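Local structure of putative aspartyl-tRNA synthetase (Leishmania major, 6OD8) at the interface of chains A and B. The protein probably attaches L-aspartate to tRNA(Asp) at the expense of ATP, as a class II aminoacyl-tRNA synthetase with an OB-fold nucleic acid binding domain. Sequence-based numbering; all coordinates share one arbitrary frame. Chains: chain A/B, Putative aspartyl-tRNA synthetase.

The interface of chains A and B. Residues chain A 285-286, 319, 521; chain B 110-112, 212-213.
Two salt bridges of opposite polarity, one arginine from each chain, tie this patch of the dimer together. A:Arg319 and B:Asp111 meet tip to tip: the guanidinium comes end-on, NH2 giving a hydrogen bond to carboxylate OD1 at 2.7 Å and NH1 one to OD2 at 2.9 Å. Both bonds are nearly straight and lie in the guanidinium plane, yet they reach the oxygens from above the carboxylate plane, since the two groups are turned 32° apart. B:Asp111 points here with CG anti to its backbone N (chi1 -175°).

The second bridge runs crosswise. B:Arg110, its chain bent at chi3 (99°), brings NH2 to the syn lone pair of A:Asp286 OD2 at 3.0 Å. B:Arg213 CG, a methylene, lies 3.6 Å from A:Asp286 OD2, its extended chain crossing the aspartate.

A:Trp521, in the second shell, touches one partner of each bridge. Its indole NE1 donates an almost straight hydrogen bond to A:Asp286 OD1 (2.9 Å), in the ring plane but from above the carboxylate, while one ring face carries the A:Arg319 guanidinium, with NE 3.5 Å above its centre. This arrangement likely limits rotation of the acid and steadies the arginine. Waters bridge the chains: one links A:Asp286 O to B:Asp111 OD1, and another meets A:Asp286 OD2, B:Arg110 NE and B:Arg213 O. A:Gly285 O and B:Leu212 O, backbone carbonyl oxygens 3.4 Å apart, share a third.

In the fold, the loop holding A:Gly285 and A:Asp286 follows helix 276-283 of the class II synthetase region, and A:Arg319 ends strand 310-319. Opposite them come the end of strand 104-111 in the partner's OB-fold and the loop after helix 208-211; two-fold symmetry repeats the patch with chains exchanged.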
loop_
_atom_site.group_PDB
_atom_site.type_symbol
_atom_site.label_atom_id
_atom_site.label_comp_id
_atom_site.label_asym_id
_atom_site.label_seq_id
_atom_site.Cartn_x
_atom_site.Cartn_y
_atom_site.Cartn_z
ATOM N N GLY A 285 -11.100 18.339 -0.873
ATOM C CA GLY A 285 -10.041 19.124 -0.264
ATOM C C GLY A 285 -8.973 19.514 -1.266
ATOM O O GLY A 285 -7.852 19.873 -0.894
ATOM N N ASP A 286 -9.313 19.390 -2.546
ATOM C CA ASP A 286 -8.559 19.833 -3.726
ATOM C C ASP A 286 -7.404 18.908 -4.092
ATOM O O ASP A 286 -6.558 19.286 -4.915
ATOM C CB ASP A 286 -8.041 21.274 -3.583
ATOM C CG ASP A 286 -9.187 22.296 -3.545
ATOM O OD1 ASP A 286 -10.315 21.903 -3.890
ATOM O OD2 ASP A 286 -8.970 23.466 -3.152
ATOM N N ARG A 319 -10.731 13.718 -10.303
ATOM C CA ARG A 319 -11.558 14.716 -10.969
ATOM C C ARG A 319 -11.837 14.314 -12.406
ATOM O O ARG A 319 -11.020 13.663 -13.060
ATOM C CB ARG A 319 -10.864 16.071 -11.021
ATOM C CG ARG A 319 -10.529 16.685 -9.740
ATOM C CD ARG A 319 -9.828 17.982 -10.057
ATOM N NE ARG A 319 -9.315 18.552 -8.846
ATOM C CZ ARG A 319 -8.453 19.545 -8.816
ATOM N NH1 ARG A 319 -8.012 20.080 -9.957
ATOM N NH2 ARG A 319 -8.036 19.984 -7.650
ATOM N N TRP A 521 -15.775 19.425 -6.923
ATOM C CA TRP A 521 -15.277 19.063 -8.256
ATOM C C TRP A 521 -16.088 17.901 -8.839
ATOM O O TRP A 521 -16.344 16.922 -8.139
ATOM C CB TRP A 521 -13.802 18.633 -8.180
ATOM C CG TRP A 521 -12.860 19.652 -7.642
ATOM C CD1 TRP A 521 -12.469 19.801 -6.354
ATOM C CD2 TRP A 521 -12.134 20.635 -8.402
ATOM N NE1 TRP A 521 -11.552 20.844 -6.239
ATOM C CE2 TRP A 521 -11.315 21.353 -7.489
ATOM C CE3 TRP A 521 -12.062 20.951 -9.767
ATOM C CZ2 TRP A 521 -10.474 22.406 -7.895
ATOM C CZ3 TRP A 521 -11.205 21.996 -10.166
ATOM C CH2 TRP A 521 -10.443 22.708 -9.234
ATOM N N ARG B 110 -7.626 29.478 -7.368
ATOM C CA ARG B 110 -6.760 28.582 -6.620
ATOM C C ARG B 110 -7.082 27.137 -6.984
ATOM O O ARG B 110 -8.228 26.783 -7.293
ATOM C CB ARG B 110 -6.933 28.808 -5.115
ATOM C CG ARG B 110 -6.267 27.801 -4.245
ATOM C CD ARG B 110 -6.807 27.866 -2.829
ATOM N NE ARG B 110 -7.811 26.836 -2.564
ATOM C CZ ARG B 110 -9.030 27.085 -2.088
ATOM N NH1 ARG B 110 -9.413 28.334 -1.817
ATOM N NH2 ARG B 110 -9.853 26.077 -1.861
ATOM N N ASP B 111 -6.034 26.321 -6.979
ATOM C CA ASP B 111 -6.142 24.866 -7.096
ATOM C C ASP B 111 -5.007 24.301 -6.246
ATOM O O ASP B 111 -3.878 24.161 -6.720
ATOM C CB ASP B 111 -6.040 24.407 -8.540
ATOM C CG ASP B 111 -6.276 22.917 -8.696
ATOM O OD1 ASP B 111 -6.455 22.226 -7.667
ATOM O OD2 ASP B 111 -6.279 22.441 -9.842
ATOM N N GLY B 112 -5.317 23.997 -4.996
ATOM C CA GLY B 112 -4.284 23.481 -4.105
ATOM C C GLY B 112 -3.219 24.534 -3.891
ATOM O O GLY B 112 -3.512 25.677 -3.510
ATOM N N LEU B 212 -8.112 20.692 4.333
ATOM C CA LEU B 212 -7.152 20.132 3.397
ATOM C C LEU B 212 -6.780 21.102 2.299
ATOM O O LEU B 212 -5.756 20.895 1.639
ATOM C CB LEU B 212 -7.697 18.855 2.772
ATOM C CG LEU B 212 -7.663 17.591 3.615
ATOM C CD1 LEU B 212 -8.355 16.463 2.834
ATOM C CD2 LEU B 212 -6.215 17.225 3.937
ATOM N N ARG B 213 -7.601 22.132 2.066
ATOM C CA ARG B 213 -7.319 23.109 1.029
ATOM C C ARG B 213 -6.221 24.087 1.415
ATOM O O ARG B 213 -5.731 24.796 0.535
ATOM C CB ARG B 213 -8.598 23.882 0.685
ATOM C CG ARG B 213 -9.740 22.953 0.354
ATOM C CD ARG B 213 -11.046 23.729 0.124
ATOM N NE ARG B 213 -12.145 22.776 0.066
ATOM C CZ ARG B 213 -13.427 23.099 -0.016
ATOM N NH1 ARG B 213 -13.791 24.379 -0.070
ATOM N NH2 ARG B 213 -14.340 22.126 -0.062
HETATM O O HOH W 1 -4.687 20.819 -6.203
HETATM O O HOH W 2 -6.765 24.212 -2.416
HETATM O O HOH W 3 -4.974 20.333 -1.055
#